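Local coordinates for extracellular solute-binding protein, family 1 (Trichodesmium erythraeum IMS101, PDB 6G7N), which binds ferric iron and, as an extracellular solute-binding protein, probably hands it to an ABC transporter for uptake, at residues N225-H230 with K290-N295; N82-N87 with Y271-G276; V133-S138 with G175-Q180; R103-N108 with I191-S196. All blocks are in the same frame, centred on the assembly; numbering follows the deposited sequence.

Interaction 1 (N225-H230 with K290-N295); sequences NGRGTH and KNDSTN
G226 turns its carbonyl to the ammonium group of K290, whose NZ lies 2.8 Å from G226 O and meets it nearly head-on. The lysine gets there as an extended chain, CG anti to the backbone N (chi1 -176°), with CG and CD running past G228 CA. R227 comes next and engages D292 twice. Its carbonyl O accepts a CA-H contact from D292 CA at 3.3 Å, and its side chain crosses the aspartate obliquely to set D292 OD2 at the guanidinium edge, in plane, where R227 NE and D292 OD2 form a salt bridge at 3.5 Å. One water links these two atoms to G228 O, while R227 NH1 pairs with E121. The other carboxylate oxygen, D292 OD1, closes an Asx turn, taking T294 N and T294 OG1 from the same face. An alanine in place of D292 would probably leave R227 NE without its charged mate and T294 without the acceptor that fixes the turn. G228 sits just before the single beta bridge, T229 with N291, that joins two irregular loops leading into strand 231-239 and helix 297-301; a CB here would collide with D292 N and N291 C. T229 N donates to K290 O at 2.9 Å and T229 O accepts from D292 N at 3.0 Å, while T229 OG1 is hydrogen-bonded to P222 O.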
loop_
_atom_site.group_PDB
_atom_site.type_symbol
_atom_site.label_atom_id
_atom_site.label_comp_id
_atom_site.label_asym_id
_atom_site.label_seq_id
_atom_site.Cartn_x
_atom_site.Cartn_y
_atom_site.Cartn_z
ATOM N N ASN A 225 -5.815 4.949 -19.709
ATOM C CA ASN A 225 -6.699 4.791 -20.840
ATOM C C ASN A 225 -7.368 3.437 -20.868
ATOM O O ASN A 225 -8.123 3.145 -21.787
ATOM C CB ASN A 225 -5.969 5.093 -22.159
ATOM C CG ASN A 225 -5.545 6.541 -22.246
ATOM O OD1 ASN A 225 -6.266 7.423 -21.811
ATOM N ND2 ASN A 225 -4.371 6.785 -22.770
ATOM N N GLY A 226 -7.125 2.629 -19.836
ATOM C CA GLY A 226 -7.701 1.302 -19.682
ATOM C C GLY A 226 -8.277 1.147 -18.302
ATOM O O GLY A 226 -9.159 1.921 -17.894
ATOM N N ARG A 227 -7.809 0.130 -17.581
ATOM C CA ARG A 227 -8.450 -0.256 -16.329
ATOM C C ARG A 227 -8.145 0.646 -15.144
ATOM O O ARG A 227 -8.839 0.551 -14.140
ATOM C CB ARG A 227 -8.123 -1.695 -15.994
ATOM C CG ARG A 227 -6.657 -1.935 -15.606
ATOM C CD ARG A 227 -6.393 -3.391 -15.311
ATOM N NE ARG A 227 -4.999 -3.637 -14.935
ATOM C CZ ARG A 227 -4.027 -4.058 -15.748
ATOM N NH1 ARG A 227 -4.266 -4.331 -17.014
ATOM N NH2 ARG A 227 -2.804 -4.183 -15.286
ATOM N N GLY A 228 -7.101 1.476 -15.237
ATOM C CA GLY A 228 -6.715 2.327 -14.151
ATOM C C GLY A 228 -5.489 1.844 -13.403
ATOM O O GLY A 228 -4.985 0.744 -13.619
ATOM N N THR A 229 -4.999 2.683 -12.494
ATOM C CA THR A 229 -3.790 2.448 -11.757
ATOM C C THR A 229 -4.022 1.457 -10.606
ATOM O O THR A 229 -5.086 1.456 -9.980
ATOM C CB THR A 229 -3.258 3.799 -11.231
ATOM O OG1 THR A 229 -2.961 4.641 -12.340
ATOM C CG2 THR A 229 -2.059 3.688 -10.335
ATOM N N HIS A 230 -2.991 0.656 -10.315
ATOM C CA HIS A 230 -2.986 -0.266 -9.162
ATOM C C HIS A 230 -2.861 0.541 -7.869
ATOM O O HIS A 230 -1.841 1.231 -7.653
ATOM C CB HIS A 230 -1.819 -1.221 -9.317
ATOM C CG HIS A 230 -1.612 -2.140 -8.161
ATOM N ND1 HIS A 230 -2.209 -3.369 -8.055
ATOM C CD2 HIS A 230 -0.822 -2.021 -7.059
ATOM C CE1 HIS A 230 -1.773 -3.957 -6.946
ATOM N NE2 HIS A 230 -0.924 -3.172 -6.321
ATOM N N LYS A 290 -7.281 7.840 -12.483
ATOM C CA LYS A 290 -8.223 6.734 -12.450
ATOM C C LYS A 290 -7.646 5.564 -11.665
ATOM O O LYS A 290 -6.539 5.115 -11.932
ATOM C CB LYS A 290 -8.527 6.246 -13.861
ATOM C CG LYS A 290 -9.571 5.169 -13.909
ATOM C CD LYS A 290 -9.835 4.701 -15.322
ATOM C CE LYS A 290 -10.878 3.605 -15.320
ATOM N NZ LYS A 290 -11.299 3.275 -16.695
ATOM N N ASN A 291 -8.419 5.108 -10.683
ATOM C CA ASN A 291 -8.077 3.951 -9.871
ATOM C C ASN A 291 -8.730 2.696 -10.486
ATOM O O ASN A 291 -9.918 2.717 -10.796
ATOM C CB ASN A 291 -8.679 4.051 -8.453
ATOM C CG ASN A 291 -8.107 5.148 -7.552
ATOM O OD1 ASN A 291 -8.175 4.983 -6.329
ATOM N ND2 ASN A 291 -7.599 6.270 -8.088
ATOM N N ASP A 292 -7.982 1.595 -10.560
ATOM C CA ASP A 292 -8.598 0.305 -10.884
ATOM C C ASP A 292 -9.676 -0.034 -9.839
ATOM O O ASP A 292 -9.488 0.236 -8.653
ATOM C CB ASP A 292 -7.455 -0.717 -10.953
ATOM C CG ASP A 292 -7.821 -2.060 -11.561
ATOM O OD1 ASP A 292 -8.980 -2.526 -11.458
ATOM O OD2 ASP A 292 -6.897 -2.670 -12.142
ATOM N N SER A 293 -10.814 -0.578 -10.267
ATOM C CA SER A 293 -11.891 -0.985 -9.340
ATOM C C SER A 293 -11.729 -2.395 -8.789
ATOM O O SER A 293 -12.580 -2.827 -8.033
ATOM C CB SER A 293 -13.241 -0.802 -9.983
ATOM O OG SER A 293 -13.346 -1.659 -11.090
ATOM N N THR A 294 -10.658 -3.095 -9.137
ATOM C CA THR A 294 -10.427 -4.439 -8.599
ATOM C C THR A 294 -10.443 -4.431 -7.070
ATOM O O THR A 294 -9.861 -3.557 -6.434
ATOM C CB THR A 294 -9.059 -4.948 -9.089
ATOM O OG1 THR A 294 -9.089 -5.066 -10.516
ATOM C CG2 THR A 294 -8.678 -6.320 -8.509
ATOM N N ASN A 295 -11.118 -5.419 -6.465
ATOM C CA ASN A 295 -11.094 -5.497 -5.023
ATOM C C ASN A 295 -9.700 -5.916 -4.566
ATOM O O ASN A 295 -9.152 -6.928 -5.019
ATOM C CB ASN A 295 -12.171 -6.469 -4.516
ATOM C CG ASN A 295 -12.248 -6.427 -3.016
ATOM O OD1 ASN A 295 -11.413 -7.032 -2.317
ATOM N ND2 ASN A 295 -13.203 -5.684 -2.494
HETATM O O HOH W 1 -4.276 -1.810 -12.490
HETATM O O HOH W 2 -5.590 -4.945 -11.873
HETATM O O HOH W 3 -11.214 -0.545 -13.265
#

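Interaction 2 (N82-N87 with Y271-G276); sequences NKIPAN and YPVVAG
P85 presses its ring against the backbone of V273, and this is the tight part of the contact: P85 CD lies 3.2 Å from V273 O, and CG of the same proline 3.4 Å from that oxygen. The V273 side chain, directed at the 82-87 segment and about 14 Å from the bound D-alanine, touches its neighbours more gently, with V273 CB 4.1 Å from P85 CD and V273 CG2 4.2 Å from I84 CG1. I84 in turn packs on F96 and F98 of strand 96-108. No direct hydrogen bond spans the two segments; V273 N and V274 N both donate to Q261 OE1 on helix 258-266.

Toward the exposed K83 the contact becomes looser. V274 CG1, anti to its backbone N (chi1 176°), meets K83 CD at 4.1 Å, the lysine chain bending at chi2 and the two side chains crossing at a slant. V274 CG2 stands 3.6 Å from K83 O and also touches K83 CB. An alanine at V274 would probably open a gap beside K83, whose CB and CD would lose their methyl partners. A water completes this side, donating to K83 O at 2.7 Å and accepting from A275 N. Here the end of helix 78-83 and its following turn meet the loop after strand 271-272, a junction of mainly van der Waals contacts beside the sheet of the solute-binding protein fold.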
loop_
_atom_site.group_PDB
_atom_site.type_symbol
_atom_site.label_atom_id
_atom_site.label_comp_id
_atom_site.label_asym_id
_atom_site.label_seq_id
_atom_site.Cartn_x
_atom_site.Cartn_y
_atom_site.Cartn_z
ATOM N N ASN A 82 -20.412 2.663 3.754
ATOM C CA ASN A 82 -20.739 3.810 2.921
ATOM C C ASN A 82 -19.496 4.676 2.616
ATOM O O ASN A 82 -19.341 5.148 1.494
ATOM C CB ASN A 82 -21.840 4.663 3.560
ATOM C CG ASN A 82 -22.219 5.813 2.660
ATOM O OD1 ASN A 82 -22.498 5.631 1.466
ATOM N ND2 ASN A 82 -22.107 7.055 3.219
ATOM N N LYS A 83 -18.665 4.894 3.618
ATOM C CA LYS A 83 -17.544 5.800 3.460
ATOM C C LYS A 83 -16.310 5.175 2.804
ATOM O O LYS A 83 -15.521 5.909 2.204
ATOM C CB LYS A 83 -17.153 6.423 4.812
ATOM C CG LYS A 83 -18.249 7.311 5.408
ATOM C CD LYS A 83 -18.536 8.552 4.582
ATOM C CE LYS A 83 -19.557 9.441 5.242
ATOM N NZ LYS A 83 -19.807 10.677 4.459
ATOM N N ILE A 84 -16.101 3.863 2.960
ATOM C CA ILE A 84 -14.930 3.204 2.365
ATOM C C ILE A 84 -15.364 2.598 1.048
ATOM O O ILE A 84 -16.290 1.780 1.002
ATOM C CB ILE A 84 -14.320 2.168 3.295
ATOM C CG1 ILE A 84 -13.923 2.797 4.624
ATOM C CG2 ILE A 84 -13.144 1.503 2.627
ATOM C CD1 ILE A 84 -13.412 1.841 5.665
ATOM N N PRO A 85 -14.700 2.976 -0.073
ATOM C CA PRO A 85 -15.050 2.370 -1.346
ATOM C C PRO A 85 -15.006 0.845 -1.276
ATOM O O PRO A 85 -14.106 0.277 -0.663
ATOM C CB PRO A 85 -13.945 2.909 -2.295
ATOM C CG PRO A 85 -13.487 4.180 -1.662
ATOM C CD PRO A 85 -13.589 3.945 -0.189
ATOM N N ALA A 86 -15.954 0.189 -1.962
ATOM C CA ALA A 86 -16.051 -1.262 -1.891
ATOM C C ALA A 86 -14.770 -1.978 -2.283
ATOM O O ALA A 86 -14.440 -3.016 -1.719
ATOM C CB ALA A 86 -17.197 -1.752 -2.755
ATOM N N ASN A 87 -14.047 -1.431 -3.258
ATOM C CA ASN A 87 -12.808 -2.052 -3.723
ATOM C C ASN A 87 -11.688 -2.022 -2.697
ATOM O O ASN A 87 -10.702 -2.738 -2.864
ATOM C CB ASN A 87 -12.352 -1.441 -5.053
ATOM C CG ASN A 87 -12.109 0.050 -4.972
ATOM O OD1 ASN A 87 -13.053 0.810 -4.691
ATOM N ND2 ASN A 87 -10.867 0.489 -5.183
ATOM N N TYR A 271 -3.124 8.961 0.140
ATOM C CA TYR A 271 -4.417 9.535 -0.208
ATOM C C TYR A 271 -5.462 9.069 0.791
ATOM O O TYR A 271 -5.422 7.937 1.263
ATOM C CB TYR A 271 -4.831 9.072 -1.610
ATOM C CG TYR A 271 -3.902 9.492 -2.729
ATOM C CD1 TYR A 271 -4.075 10.717 -3.364
ATOM C CD2 TYR A 271 -2.842 8.702 -3.146
ATOM C CE1 TYR A 271 -3.209 11.140 -4.370
ATOM C CE2 TYR A 271 -1.963 9.125 -4.161
ATOM C CZ TYR A 271 -2.155 10.342 -4.759
ATOM O OH TYR A 271 -1.257 10.735 -5.755
ATOM N N PRO A 272 -6.482 9.893 1.059
ATOM C CA PRO A 272 -7.644 9.409 1.804
ATOM C C PRO A 272 -8.376 8.355 1.028
ATOM O O PRO A 272 -8.295 8.300 -0.201
ATOM C CB PRO A 272 -8.551 10.655 1.940
ATOM C CG PRO A 272 -7.658 11.795 1.610
ATOM C CD PRO A 272 -6.681 11.285 0.618
ATOM N N VAL A 273 -9.118 7.481 1.733
ATOM C CA VAL A 273 -10.067 6.593 1.058
ATOM C C VAL A 273 -11.454 7.217 0.900
ATOM O O VAL A 273 -12.210 6.783 0.028
ATOM C CB VAL A 273 -10.186 5.203 1.718
ATOM C CG1 VAL A 273 -8.837 4.525 1.785
ATOM C CG2 VAL A 273 -10.850 5.274 3.077
ATOM N N VAL A 274 -11.789 8.210 1.739
ATOM C CA VAL A 274 -13.145 8.745 1.768
ATOM C C VAL A 274 -13.320 9.855 0.745
ATOM O O VAL A 274 -12.551 10.813 0.701
ATOM C CB VAL A 274 -13.504 9.200 3.182
ATOM C CG1 VAL A 274 -14.883 9.860 3.213
ATOM C CG2 VAL A 274 -13.443 8.058 4.176
ATOM N N ALA A 275 -14.362 9.718 -0.059
ATOM C CA ALA A 275 -14.686 10.712 -1.072
ATOM C C ALA A 275 -14.880 12.087 -0.431
ATOM O O ALA A 275 -15.520 12.219 0.616
ATOM C CB ALA A 275 -15.945 10.316 -1.830
ATOM N N GLY A 276 -14.323 13.107 -1.067
ATOM C CA GLY A 276 -14.527 14.476 -0.636
ATOM C C GLY A 276 -13.506 14.999 0.355
ATOM O O GLY A 276 -13.421 16.215 0.583
HETATM O O HOH W 4 -16.321 7.618 0.243
#

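Interaction 3 (V133-S138 with G175-Q180); sequences VIRSSS and GNDTAQ
R135 lays one face of its guanidinium over N176, with N176 CA 3.6 Å above the centre of the plane, while the guanidinium and the asparagine amide are turned 65° apart. The chain bends at chi3 (-66°), which turns NE back from the line of the preceding carbons. Against D177 the same arginine stands at about a right angle, its guanidinium 61° from the carboxylate plane. The salt bridge includes only a weak hydrogen bond, R135 NH1 lying 3.4 Å from D177 OD1, although R135 CD comes as near as 3.1 Å to that oxygen. A water also joins the two residues, donating to D177 OD1 and accepting from the backbone N of R135, whereas the other oxygen, D177 OD2, bonds to R103 and to the backbone N of N195. At the root of the arginine, R135 CB packs 3.2 Å from G175 O.

Q180 approaches from one turn further along the helix, with its OE1 3.5 Å from V133 CB. Its amide nitrogen folds back instead, and Q180 NE2 donates to N176 O at 3.0 Å as well as to E174 O. N176 O also accepts from Q180 N, the two donors arriving on opposite faces of its plane. N176 itself is the N-cap of helix 177-186: its OD1 accepts from A179 N at 3.0 Å. R135 touches Y141 and D177 touches Y198, both tyrosines of the ferric iron site, so this capped helix start and the loop after strand 132-133 form part of the second shell around the metal.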
loop_
_atom_site.group_PDB
_atom_site.type_symbol
_atom_site.label_atom_id
_atom_site.label_comp_id
_atom_site.label_asym_id
_atom_site.label_seq_id
_atom_site.Cartn_x
_atom_site.Cartn_y
_atom_site.Cartn_z
ATOM N N VAL A 133 14.637 -0.221 -12.797
ATOM C CA VAL A 133 15.039 -0.598 -11.439
ATOM C C VAL A 133 13.777 -0.892 -10.597
ATOM O O VAL A 133 12.778 -0.167 -10.640
ATOM C CB VAL A 133 15.952 0.449 -10.769
ATOM C CG1 VAL A 133 17.337 0.470 -11.420
ATOM C CG2 VAL A 133 15.346 1.824 -10.753
ATOM N N ILE A 134 13.862 -1.958 -9.814
ATOM C CA ILE A 134 12.780 -2.349 -8.918
ATOM C C ILE A 134 13.398 -3.208 -7.805
ATOM O O ILE A 134 14.408 -3.887 -8.002
ATOM C CB ILE A 134 11.648 -3.093 -9.672
ATOM C CG1 ILE A 134 10.393 -3.279 -8.794
ATOM C CG2 ILE A 134 12.124 -4.444 -10.196
ATOM C CD1 ILE A 134 9.167 -3.717 -9.579
ATOM N N ARG A 135 12.768 -3.177 -6.631
ATOM C CA ARG A 135 13.242 -3.960 -5.490
ATOM C C ARG A 135 12.889 -5.439 -5.626
ATOM O O ARG A 135 12.232 -5.871 -6.594
ATOM C CB ARG A 135 12.695 -3.367 -4.195
ATOM C CG ARG A 135 11.232 -3.630 -3.951
ATOM C CD ARG A 135 10.700 -2.806 -2.835
ATOM N NE ARG A 135 11.248 -3.129 -1.534
ATOM C CZ ARG A 135 10.921 -2.461 -0.422
ATOM N NH1 ARG A 135 10.078 -1.425 -0.483
ATOM N NH2 ARG A 135 11.454 -2.812 0.734
ATOM N N SER A 136 13.336 -6.211 -4.643
ATOM C CA SER A 136 13.243 -7.671 -4.692
ATOM C C SER A 136 11.813 -8.201 -4.680
ATOM O O SER A 136 10.847 -7.521 -4.341
ATOM C CB SER A 136 13.995 -8.279 -3.545
ATOM O OG SER A 136 13.194 -8.314 -2.398
ATOM N N SER A 137 11.712 -9.485 -5.007
ATOM C CA SER A 137 10.448 -10.193 -4.998
ATOM C C SER A 137 9.955 -10.555 -3.616
ATOM O O SER A 137 8.821 -11.002 -3.487
ATOM C CB SER A 137 10.543 -11.451 -5.858
ATOM O OG SER A 137 11.499 -12.298 -5.263
ATOM N N SER A 138 10.763 -10.331 -2.585
ATOM C CA SER A 138 10.344 -10.521 -1.187
ATOM C C SER A 138 9.360 -9.453 -0.722
ATOM O O SER A 138 8.724 -9.639 0.329
ATOM C CB SER A 138 11.586 -10.502 -0.256
ATOM O OG SER A 138 12.503 -11.508 -0.606
ATOM N N GLY A 175 17.908 -2.818 -2.541
ATOM C CA GLY A 175 17.374 -1.691 -1.785
ATOM C C GLY A 175 15.855 -1.617 -1.751
ATOM O O GLY A 175 15.174 -2.471 -2.329
ATOM N N ASN A 176 15.346 -0.586 -1.062
ATOM C CA ASN A 176 13.912 -0.399 -0.873
ATOM C C ASN A 176 13.323 0.511 -1.952
ATOM O O ASN A 176 13.974 0.777 -2.977
ATOM C CB ASN A 176 13.673 0.095 0.564
ATOM C CG ASN A 176 14.299 1.434 0.850
ATOM O OD1 ASN A 176 14.681 2.163 -0.059
ATOM N ND2 ASN A 176 14.431 1.753 2.135
ATOM N N ASP A 177 12.072 0.944 -1.801
ATOM C CA ASP A 177 11.453 1.745 -2.849
ATOM C C ASP A 177 12.182 3.078 -3.042
ATOM O O ASP A 177 12.384 3.535 -4.148
ATOM C CB ASP A 177 9.956 2.036 -2.576
ATOM C CG ASP A 177 8.984 1.002 -3.140
ATOM O OD1 ASP A 177 9.415 -0.116 -3.555
ATOM O OD2 ASP A 177 7.776 1.325 -3.171
ATOM N N THR A 178 12.552 3.702 -1.919
ATOM C CA THR A 178 13.284 4.971 -1.978
ATOM C C THR A 178 14.612 4.817 -2.732
ATOM O O THR A 178 15.019 5.699 -3.496
ATOM C CB THR A 178 13.494 5.495 -0.546
ATOM O OG1 THR A 178 12.212 5.726 0.039
ATOM C CG2 THR A 178 14.362 6.730 -0.510
ATOM N N ALA A 179 15.267 3.682 -2.536
ATOM C CA ALA A 179 16.506 3.396 -3.260
ATOM C C ALA A 179 16.263 3.334 -4.761
ATOM O O ALA A 179 17.134 3.743 -5.538
ATOM C CB ALA A 179 17.150 2.120 -2.763
ATOM N N GLN A 180 15.087 2.853 -5.186
ATOM C CA GLN A 180 14.810 2.816 -6.630
ATOM C C GLN A 180 14.649 4.240 -7.169
ATOM O O GLN A 180 15.133 4.559 -8.247
ATOM C CB GLN A 180 13.584 1.963 -6.949
ATOM C CG GLN A 180 13.542 0.608 -6.278
ATOM C CD GLN A 180 14.808 -0.186 -6.362
ATOM O OE1 GLN A 180 15.402 -0.331 -7.431
ATOM N NE2 GLN A 180 15.242 -0.705 -5.214
HETATM O O HOH W 5 10.655 -1.056 -6.016
HETATM O O HOH W 6 15.368 -5.157 -2.818
#

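Interaction 4 (R103-N108 with I191-S196); sequences RVIMYN and IGLANS
R103 carries CG anti to its backbone N (chi1 -164°) and runs extended to NE, while N195 turns CG beside its own backbone N; both side chains lie on the same face of the sheet. They belong to an antiparallel strand pair, 96-108 with 191-195, in the large mixed sheet of this solute-binding protein. R103 NH1 donates to N195 OD1 at 2.9 Å, a weak bond made in the guanidinium plane at its edge, with the amide plane turned 81° away. D177 is the stronger partner of that arginine, and N142 takes its NH2. N195 ND2, for its part, bonds to the hydroxyl of Y197, an iron ligand; both side chains also touch Y141, another iron ligand, which places them in the second shell of the metal.

Farther along, the hydrogen-bonded pairs V104-A194 and M106-G192 alternate with non-hydrogen-bonded ones. V104 N reaches A194 O at 3.0 Å, and M106 N and G192 O are 2.8 Å apart; each pair also has the return bond. On the face with R103, I105 and I191 lie side by side, pointing the same way, and I105 CG1 touches L193 CD2 at 3.7 Å. Y107 CB extends this apolar row by packing on I191 CG2. The other face holds V104, M106 and A194. M106 CG, set beside the backbone N by chi1 (-58°), lies 4.0 Å from A194 CB; the chain then bends at chi2, and M106 CE ends 3.5 Å from N195 O.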
loop_
_atom_site.group_PDB
_atom_site.type_symbol
_atom_site.label_atom_id
_atom_site.label_comp_id
_atom_site.label_asym_id
_atom_site.label_seq_id
_atom_site.Cartn_x
_atom_site.Cartn_y
_atom_site.Cartn_z
ATOM N N ARG A 103 0.960 2.156 -6.786
ATOM C CA ARG A 103 2.257 1.662 -7.232
ATOM C C ARG A 103 2.442 2.149 -8.666
ATOM O O ARG A 103 1.719 1.740 -9.574
ATOM C CB ARG A 103 2.399 0.145 -7.058
ATOM C CG ARG A 103 3.852 -0.335 -7.145
ATOM C CD ARG A 103 4.102 -1.580 -6.303
ATOM N NE ARG A 103 5.512 -1.929 -6.165
ATOM C CZ ARG A 103 6.363 -1.283 -5.356
ATOM N NH1 ARG A 103 5.978 -0.255 -4.617
ATOM N NH2 ARG A 103 7.634 -1.682 -5.282
ATOM N N VAL A 104 3.377 3.086 -8.824
ATOM C CA VAL A 104 3.481 3.927 -10.003
ATOM C C VAL A 104 4.815 3.756 -10.689
ATOM O O VAL A 104 5.756 3.189 -10.132
ATOM C CB VAL A 104 3.236 5.400 -9.638
ATOM C CG1 VAL A 104 1.839 5.550 -9.040
ATOM C CG2 VAL A 104 4.321 5.917 -8.693
ATOM N N ILE A 105 4.887 4.321 -11.912
ATOM C CA ILE A 105 6.161 4.386 -12.637
ATOM C C ILE A 105 6.845 5.694 -12.257
ATOM O O ILE A 105 6.314 6.797 -12.483
ATOM C CB ILE A 105 5.973 4.293 -14.149
ATOM C CG1 ILE A 105 5.376 2.939 -14.548
ATOM C CG2 ILE A 105 7.317 4.477 -14.860
ATOM C CD1 ILE A 105 4.855 2.878 -15.969
ATOM N N MET A 106 8.019 5.571 -11.650
ATOM C CA MET A 106 8.904 6.709 -11.360
ATOM C C MET A 106 9.846 6.846 -12.547
ATOM O O MET A 106 10.426 5.836 -12.993
ATOM C CB MET A 106 9.708 6.437 -10.094
ATOM C CG MET A 106 8.856 6.171 -8.855
ATOM S SD MET A 106 7.947 7.656 -8.343
ATOM C CE MET A 106 7.091 7.018 -6.876
ATOM N N TYR A 107 9.983 8.062 -13.100
ATOM C CA TYR A 107 10.777 8.226 -14.316
ATOM C C TYR A 107 11.750 9.383 -14.198
ATOM O O TYR A 107 11.491 10.394 -13.549
ATOM C CB TYR A 107 9.906 8.403 -15.560
ATOM C CG TYR A 107 8.996 9.607 -15.563
ATOM C CD1 TYR A 107 7.733 9.574 -14.988
ATOM C CD2 TYR A 107 9.403 10.812 -16.173
ATOM C CE1 TYR A 107 6.904 10.682 -14.987
ATOM C CE2 TYR A 107 8.567 11.925 -16.156
ATOM C CZ TYR A 107 7.314 11.861 -15.571
ATOM O OH TYR A 107 6.487 12.957 -15.560
ATOM N N ASN A 108 12.918 9.210 -14.809
ATOM C CA ASN A 108 13.922 10.279 -14.857
ATOM C C ASN A 108 13.426 11.339 -15.848
ATOM O O ASN A 108 13.270 11.061 -17.036
ATOM C CB ASN A 108 15.257 9.710 -15.279
ATOM C CG ASN A 108 16.333 10.764 -15.315
ATOM O OD1 ASN A 108 16.374 11.582 -16.220
ATOM N ND2 ASN A 108 17.184 10.759 -14.306
ATOM N N ILE A 191 13.639 4.273 -15.449
ATOM C CA ILE A 191 12.328 4.145 -14.829
ATOM C C ILE A 191 12.420 3.116 -13.714
ATOM O O ILE A 191 13.308 2.263 -13.682
ATOM C CB ILE A 191 11.211 3.788 -15.848
ATOM C CG1 ILE A 191 11.453 2.420 -16.466
ATOM C CG2 ILE A 191 11.034 4.874 -16.893
ATOM C CD1 ILE A 191 10.284 1.947 -17.320
ATOM N N GLY A 192 11.465 3.198 -12.796
ATOM C CA GLY A 192 11.331 2.203 -11.743
ATOM C C GLY A 192 9.922 2.139 -11.263
ATOM O O GLY A 192 9.099 2.947 -11.667
ATOM N N LEU A 193 9.626 1.136 -10.428
ATOM C CA LEU A 193 8.319 1.057 -9.762
ATOM C C LEU A 193 8.511 1.334 -8.287
ATOM O O LEU A 193 9.447 0.830 -7.664
ATOM C CB LEU A 193 7.648 -0.308 -9.950
ATOM C CG LEU A 193 7.237 -0.704 -11.351
ATOM C CD1 LEU A 193 6.442 -2.007 -11.449
ATOM C CD2 LEU A 193 6.381 0.343 -12.051
ATOM N N ALA A 194 7.616 2.145 -7.730
ATOM C CA ALA A 194 7.637 2.466 -6.295
ATOM C C ALA A 194 6.263 2.977 -5.907
ATOM O O ALA A 194 5.480 3.378 -6.761
ATOM C CB ALA A 194 8.715 3.481 -5.961
ATOM N N ASN A 195 6.009 3.020 -4.599
ATOM C CA ASN A 195 4.755 3.600 -4.129
ATOM C C ASN A 195 4.838 5.132 -4.160
ATOM O O ASN A 195 5.874 5.722 -3.845
ATOM C CB ASN A 195 4.404 3.106 -2.722
ATOM C CG ASN A 195 3.963 1.654 -2.664
ATOM O OD1 ASN A 195 3.598 1.056 -3.689
ATOM N ND2 ASN A 195 3.978 1.086 -1.461
ATOM N N SER A 196 3.693 5.730 -4.474
ATOM C CA SER A 196 3.533 7.166 -4.630
ATOM C C SER A 196 4.079 7.975 -3.448
ATOM O O SER A 196 4.732 9.018 -3.642
ATOM C CB SER A 196 2.021 7.441 -4.825
ATOM O OG SER A 196 1.214 6.833 -3.806
#

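How the interactions relate
Interactions 3 and 4 are close neighbours, their centres 10 Å apart, and the two touch at D177 beside the iron site. Interaction 1 lies 16 Å, centre to centre, from interaction 4, which it meets through the backbone of H230 and R103, where strands 231-239 and 96-108 pair. The centre of interaction 2 is 15 Å from that of interaction 1 and 29 Å from that of interaction 3, which lies across the chain's centre from it; its strand 271-272 also borders strand 96-108. Along the sequence, interaction 3 nests inside 4, and 4 inside 2, while 1 and 2 interleave. Strand 96-108 and its sheet thus connect sequence-distant loops with the metal-binding region.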